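Local coordinates for protein 6-phospho-beta-d glycosidase (Streptococcus pyogenes, PDB 5FOO) that hydrolyses 6-phosphorylated beta-glucosides as a family 1 glycoside hydrolase, probably by the double-displacement route of that family, at residues W133-K136 with H137-D140; Q277-P280 with E281-A284. The protein carries 1 engineered substitution. All blocks are in the same frame, centred on the assembly; numbering follows the deposited sequence.

Interaction 1 (W133-K136 with H137-D140); sequences WESK and HVVD
Ser135 accepts from His137 and Val138 with its side chain, which makes it the N-cap of helix 136-153. This helix follows the third strand, 112-116, of the TIM barrel. The capping bond proper runs from Val138 N to Ser135 OG, 3.1 Å long and nearly straight at 170°. A second bond, from His137 N to the same OG at 3.0 Å, is weak because it is strongly bent. With chi1 at 157°, OG lies beside the carbonyl carbon of Ser135, turned to two of the N-H groups that the first helical turn leaves without a carbonyl from a preceding turn.

The backbone bonds of the turn follow. Val139 N donates to Ser135 O at 3.1 Å, and Asp140 N donates to Lys136 O over the same length.

Apolar contacts close the inner side. The CE3 atom of Trp133 is 4.4 Å from Val139 CG2, the branch beside the backbone N, which sits at the ring edge near its plane. Val138 CG1 approaches the same CE3 obliquely. The Trp133 ring is also met edge-to-face by Phe142 and touched by Leu196 of helix 186-208, while Val138 rests on Leu126 and Tyr130.

His137 NE2 is hydrogen-bonded to Glu87. The Asp140 carboxylate stays near the turn, with OD2 3.6 Å from Lys136 O, and its OD1 forms a salt bridge with Lys202. The Lys136 chain runs away from the turn, fully extended beyond CG, and carries NZ to a salt bridge with Glu282. Close to the capping bonds, the methyl carbon CG2 of Val138 lies 3.9 Å from Ser135 CB, and His137 CB comes within 3.4 Å of Ser135 OG.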
ATOM      1  N   TRP A 133     -12.818  11.786  -0.791  1.00 26.09           N
ATOM      2  CA  TRP A 133     -12.906  10.953  -1.975  1.00 27.45           C
ATOM      3  C   TRP A 133     -14.355  10.753  -2.475  1.00 28.28           C
ATOM      4  O   TRP A 133     -14.583  10.215  -3.581  1.00 26.74           O
ATOM      5  CB  TRP A 133     -12.247   9.583  -1.727  1.00 25.15           C
ATOM      6  CG  TRP A 133     -10.771   9.689  -1.469  1.00 26.43           C
ATOM      7  CD1 TRP A 133     -10.140   9.398  -0.314  1.00 23.91           C
ATOM      8  CD2 TRP A 133      -9.759  10.161  -2.376  1.00 26.82           C
ATOM      9  NE1 TRP A 133      -8.783   9.601  -0.446  1.00 27.66           N
ATOM     10  CE2 TRP A 133      -8.517  10.074  -1.696  1.00 28.34           C
ATOM     11  CE3 TRP A 133      -9.774  10.604  -3.688  1.00 27.89           C
ATOM     12  CZ2 TRP A 133      -7.302  10.418  -2.288  1.00 29.05           C
ATOM     13  CZ3 TRP A 133      -8.546  10.957  -4.317  1.00 27.31           C
ATOM     14  CH2 TRP A 133      -7.332  10.859  -3.615  1.00 29.32           C
ATOM     15  N   GLU A 134     -15.338  11.168  -1.676  1.00 29.27           N
ATOM     16  CA  GLU A 134     -16.729  11.130  -2.179  1.00 29.17           C
ATOM     17  C   GLU A 134     -16.886  12.162  -3.249  1.00 27.15           C
ATOM     18  O   GLU A 134     -17.791  12.064  -3.995  1.00 27.78           O
ATOM     19  CB  GLU A 134     -17.771  11.391  -1.092  1.00 28.62           C
ATOM     20  CG  GLU A 134     -17.714  10.466   0.114  1.00 32.34           C
ATOM     21  CD  GLU A 134     -18.322  11.149   1.342  1.00 32.33           C
ATOM     22  OE1 GLU A 134     -19.309  11.854   1.159  1.00 35.11           O
ATOM     23  OE2 GLU A 134     -17.786  11.046   2.437  1.00 28.97           O
ATOM     24  N   SER A 135     -15.982  13.132  -3.366  1.00 28.78           N
ATOM     25  CA  SER A 135     -16.190  14.197  -4.337  1.00 25.76           C
ATOM     26  C   SER A 135     -15.323  14.097  -5.585  1.00 27.78           C
ATOM     27  O   SER A 135     -14.066  14.021  -5.485  1.00 28.94           O
ATOM     28  CB  SER A 135     -15.959  15.529  -3.677  1.00 25.56           C
ATOM     29  OG  SER A 135     -15.628  16.491  -4.661  1.00 27.33           O
ATOM     30  N   LYS A 136     -15.973  14.181  -6.755  1.00 24.40           N
ATOM     31  CA  LYS A 136     -15.221  14.231  -8.018  1.00 28.67           C
ATOM     32  C   LYS A 136     -14.427  15.513  -8.211  1.00 28.88           C
ATOM     33  O   LYS A 136     -13.421  15.521  -8.951  1.00 28.81           O
ATOM     34  CB  LYS A 136     -16.121  13.922  -9.183  1.00 29.57           C
ATOM     35  CG  LYS A 136     -16.671  12.478  -9.080  1.00 28.26           C
ATOM     36  CD  LYS A 136     -17.661  12.134 -10.208  1.00 27.83           C
ATOM     37  CE  LYS A 136     -18.141  10.697 -10.059  1.00 28.36           C
ATOM     38  NZ  LYS A 136     -18.903  10.270 -11.247  1.00 27.55           N
ATOM     39  N   HIS A 137     -14.784  16.575  -7.490  1.00 28.38           N
ATOM     40  CA  HIS A 137     -13.950  17.786  -7.475  1.00 28.73           C
ATOM     41  C   HIS A 137     -12.631  17.514  -6.738  1.00 28.73           C
ATOM     42  O   HIS A 137     -11.573  17.865  -7.215  1.00 30.28           O
ATOM     43  CB  HIS A 137     -14.681  18.965  -6.848  1.00 28.60           C
ATOM     44  CG  HIS A 137     -13.827  20.185  -6.709  1.00 29.76           C
ATOM     45  ND1 HIS A 137     -13.295  20.845  -7.794  1.00 34.68           N
ATOM     46  CD2 HIS A 137     -13.424  20.865  -5.618  1.00 29.86           C
ATOM     47  CE1 HIS A 137     -12.616  21.894  -7.373  1.00 35.10           C
ATOM     48  NE2 HIS A 137     -12.670  21.917  -6.054  1.00 32.23           N
ATOM     49  N   VAL A 138     -12.711  16.857  -5.596  1.00 25.49           N
ATOM     50  CA  VAL A 138     -11.521  16.392  -4.894  1.00 27.40           C
ATOM     51  C   VAL A 138     -10.588  15.529  -5.761  1.00 26.46           C
ATOM     52  O   VAL A 138      -9.335  15.672  -5.671  1.00 24.19           O
ATOM     53  CB  VAL A 138     -11.869  15.668  -3.590  1.00 28.55           C
ATOM     54  CG1 VAL A 138     -10.675  14.847  -3.053  1.00 29.22           C
ATOM     55  CG2 VAL A 138     -12.375  16.691  -2.572  1.00 26.96           C
ATOM     56  N   VAL A 139     -11.178  14.634  -6.537  1.00 25.34           N
ATOM     57  CA  VAL A 139     -10.424  13.836  -7.503  1.00 27.74           C
ATOM     58  C   VAL A 139      -9.666  14.727  -8.449  1.00 28.70           C
ATOM     59  O   VAL A 139      -8.504  14.476  -8.748  1.00 25.35           O
ATOM     60  CB  VAL A 139     -11.323  12.929  -8.313  1.00 27.43           C
ATOM     61  CG1 VAL A 139     -10.621  12.419  -9.579  1.00 28.37           C
ATOM     62  CG2 VAL A 139     -11.718  11.756  -7.421  1.00 28.87           C
ATOM     63  N   ASP A 140     -10.310  15.778  -8.921  1.00 30.69           N
ATOM     64  CA  ASP A 140      -9.615  16.753  -9.801  1.00 30.32           C
ATOM     65  C   ASP A 140      -8.493  17.460  -9.085  1.00 29.57           C
ATOM     66  O   ASP A 140      -7.488  17.696  -9.682  1.00 29.58           O
ATOM     67  CB  ASP A 140     -10.585  17.799 -10.370  1.00 30.25           C
ATOM     68  CG  ASP A 140     -11.461  17.242 -11.495  1.00 32.58           C
ATOM     69  OD1 ASP A 140     -11.077  16.299 -12.197  1.00 33.39           O
ATOM     70  OD2 ASP A 140     -12.560  17.754 -11.694  1.00 38.97           O
TER

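Interaction 2 (Q277-P280 with E281-A284)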
ATOM      1  N   GLN A 277     -22.275   6.379  -9.211  1.00 29.21           N
ATOM      2  CA  GLN A 277     -22.594   7.270 -10.320  1.00 31.86           C
ATOM      3  C   GLN A 277     -21.389   7.411 -11.264  1.00 32.57           C
ATOM      4  O   GLN A 277     -20.313   7.865 -10.846  1.00 32.10           O
ATOM      5  CB  GLN A 277     -22.938   8.660  -9.758  1.00 35.07           C
ATOM      6  CG  GLN A 277     -24.324   8.753  -9.196  1.00 45.45           C
ATOM      7  CD  GLN A 277     -25.381   8.765 -10.303  1.00 61.78           C
ATOM      8  OE1 GLN A 277     -25.345   9.626 -11.202  1.00 72.44           O
ATOM      9  NE2 GLN A 277     -26.315   7.801 -10.265  1.00 62.50           N
ATOM     10  N   SER A 278     -21.573   7.124 -12.547  1.00 30.61           N
ATOM     11  CA  SER A 278     -20.521   7.318 -13.498  1.00 32.66           C
ATOM     12  C   SER A 278     -21.032   8.121 -14.685  1.00 34.36           C
ATOM     13  O   SER A 278     -22.206   8.322 -14.797  1.00 33.60           O
ATOM     14  CB  SER A 278     -20.053   5.940 -13.930  1.00 32.84           C
ATOM     15  OG  SER A 278     -21.008   5.343 -14.770  1.00 34.53           O
ATOM     16  N   THR A 279     -20.155   8.584 -15.565  1.00 33.84           N
ATOM     17  CA  THR A 279     -20.554   9.115 -16.877  1.00 31.68           C
ATOM     18  C   THR A 279     -19.869   8.337 -17.976  1.00 35.36           C
ATOM     19  O   THR A 279     -18.832   7.697 -17.744  1.00 30.77           O
ATOM     20  CB  THR A 279     -20.242  10.611 -17.035  1.00 35.95           C
ATOM     21  OG1 THR A 279     -18.839  10.795 -17.210  1.00 32.48           O
ATOM     22  CG2 THR A 279     -20.717  11.415 -15.796  1.00 34.36           C
ATOM     23  N   PRO A 280     -20.451   8.349 -19.199  1.00 37.93           N
ATOM     24  CA  PRO A 280     -19.740   7.690 -20.294  1.00 36.09           C
ATOM     25  C   PRO A 280     -18.300   8.217 -20.553  1.00 34.17           C
ATOM     26  O   PRO A 280     -17.407   7.424 -20.940  1.00 35.79           O
ATOM     27  CB  PRO A 280     -20.667   7.911 -21.527  1.00 39.64           C
ATOM     28  CG  PRO A 280     -21.991   8.308 -20.953  1.00 38.79           C
ATOM     29  CD  PRO A 280     -21.682   9.023 -19.659  1.00 36.97           C
ATOM     30  N   GLU A 281     -18.054   9.507 -20.331  1.00 34.35           N
ATOM     31  CA  GLU A 281     -16.717  10.130 -20.547  1.00 34.64           C
ATOM     32  C   GLU A 281     -15.689   9.584 -19.532  1.00 31.17           C
ATOM     33  O   GLU A 281     -14.546   9.289 -19.832  1.00 33.31           O
ATOM     34  CB  GLU A 281     -16.803  11.674 -20.402  1.00 44.05           C
ATOM     35  CG  GLU A 281     -17.656  12.449 -21.438  1.00 55.16           C
ATOM     36  CD  GLU A 281     -19.212  12.246 -21.339  1.00 61.01           C
ATOM     37  OE1 GLU A 281     -19.815  11.956 -20.258  1.00 48.69           O
ATOM     38  OE2 GLU A 281     -19.861  12.371 -22.397  1.00 66.02           O
ATOM     39  N   GLU A 282     -16.142   9.407 -18.310  1.00 29.66           N
ATOM     40  CA  GLU A 282     -15.325   8.850 -17.226  1.00 30.00           C
ATOM     41  C   GLU A 282     -15.022   7.441 -17.512  1.00 30.24           C
ATOM     42  O   GLU A 282     -13.851   7.093 -17.458  1.00 29.59           O
ATOM     43  CB  GLU A 282     -15.972   8.969 -15.846  1.00 30.39           C
ATOM     44  CG  GLU A 282     -16.114  10.414 -15.398  1.00 29.86           C
ATOM     45  CD  GLU A 282     -16.961  10.571 -14.130  1.00 31.96           C
ATOM     46  OE1 GLU A 282     -17.436   9.552 -13.575  1.00 30.85           O
ATOM     47  OE2 GLU A 282     -17.190  11.712 -13.706  1.00 31.99           O
ATOM     48  N   LEU A 283     -16.012   6.658 -17.942  1.00 27.30           N
ATOM     49  CA  LEU A 283     -15.742   5.268 -18.291  1.00 28.70           C
ATOM     50  C   LEU A 283     -14.733   5.059 -19.456  1.00 31.01           C
ATOM     51  O   LEU A 283     -13.935   4.099 -19.446  1.00 27.75           O
ATOM     52  CB  LEU A 283     -17.024   4.482 -18.563  1.00 30.06           C
ATOM     53  CG  LEU A 283     -17.918   4.369 -17.306  1.00 35.07           C
ATOM     54  CD1 LEU A 283     -19.335   3.853 -17.611  1.00 38.25           C
ATOM     55  CD2 LEU A 283     -17.257   3.538 -16.235  1.00 36.73           C
ATOM     56  N   ALA A 284     -14.781   5.955 -20.429  1.00 32.50           N
ATOM     57  CA  ALA A 284     -13.834   5.933 -21.556  1.00 34.23           C
ATOM     58  C   ALA A 284     -12.435   6.382 -21.091  1.00 30.59           C
ATOM     59  O   ALA A 284     -11.431   5.795 -21.520  1.00 33.87           O
ATOM     60  CB  ALA A 284     -14.347   6.824 -22.696  1.00 35.26           C
TER
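The side chains of Thr279 and Glu282 pass at an oblique angle, with the hydroxyl of one against the stem of the other. Thr279 OG1 is 3.3 Å from Glu282 CG. A chi1 of 74° swings OG1 to the helix side, and from there it accepts a 3.2 Å hydrogen bond from Glu282 N. Glu282 extends beyond CG and runs back along the incoming chain, where its OE1 lies 3.8 Å from Ser278 CA. That oxygen is taken up by Tyr194 OH of helix 186-208 and by Lys136 NZ.

Thr279 is thus the N-cap of helix 280-288, which precedes barrel strand 293-297. Pro280 takes the first helical position, where its lack of an N-H costs no helical bond. Leu283 N donates to Thr279 O at 3.0 Å, and Ala284 N donates to Pro280 O.

Glu281 runs alongside the Pro280 ring in the same direction. A bend at chi2, 70°, folds its carboxylate back over the start of the helix. There OE1 is 3.5 Å from Pro280 CD and lies beside Thr279 CB. Ser278 and Leu283 meet on another side of the turn, where both touch Tyr194. The methyl CD1 of Leu283 reaches Ser278 OG at 3.6 Å.

In the fold
Interaction 1 comes first along the chain, at the start of helix 136-153, and interaction 2 follows at the start of helix 280-288. Their centres are about 14 Å apart, on the same side of the chain's centre. Both helix starts belong to the layer of helices round the barrel. They are joined directly through Lys136, whose NZ is 2.8 Å from Glu282 OE1 in a salt bridge. The same NZ probably hydrogen-bonds to Gln277 O, also at 2.8 Å. Helix 186-208 touches both, and Lys136 and Leu283 both reach its Tyr194. No residue of either interaction lines the 6-phosphocyclophellitol pocket, so these contacts belong to the barrel's outer shell.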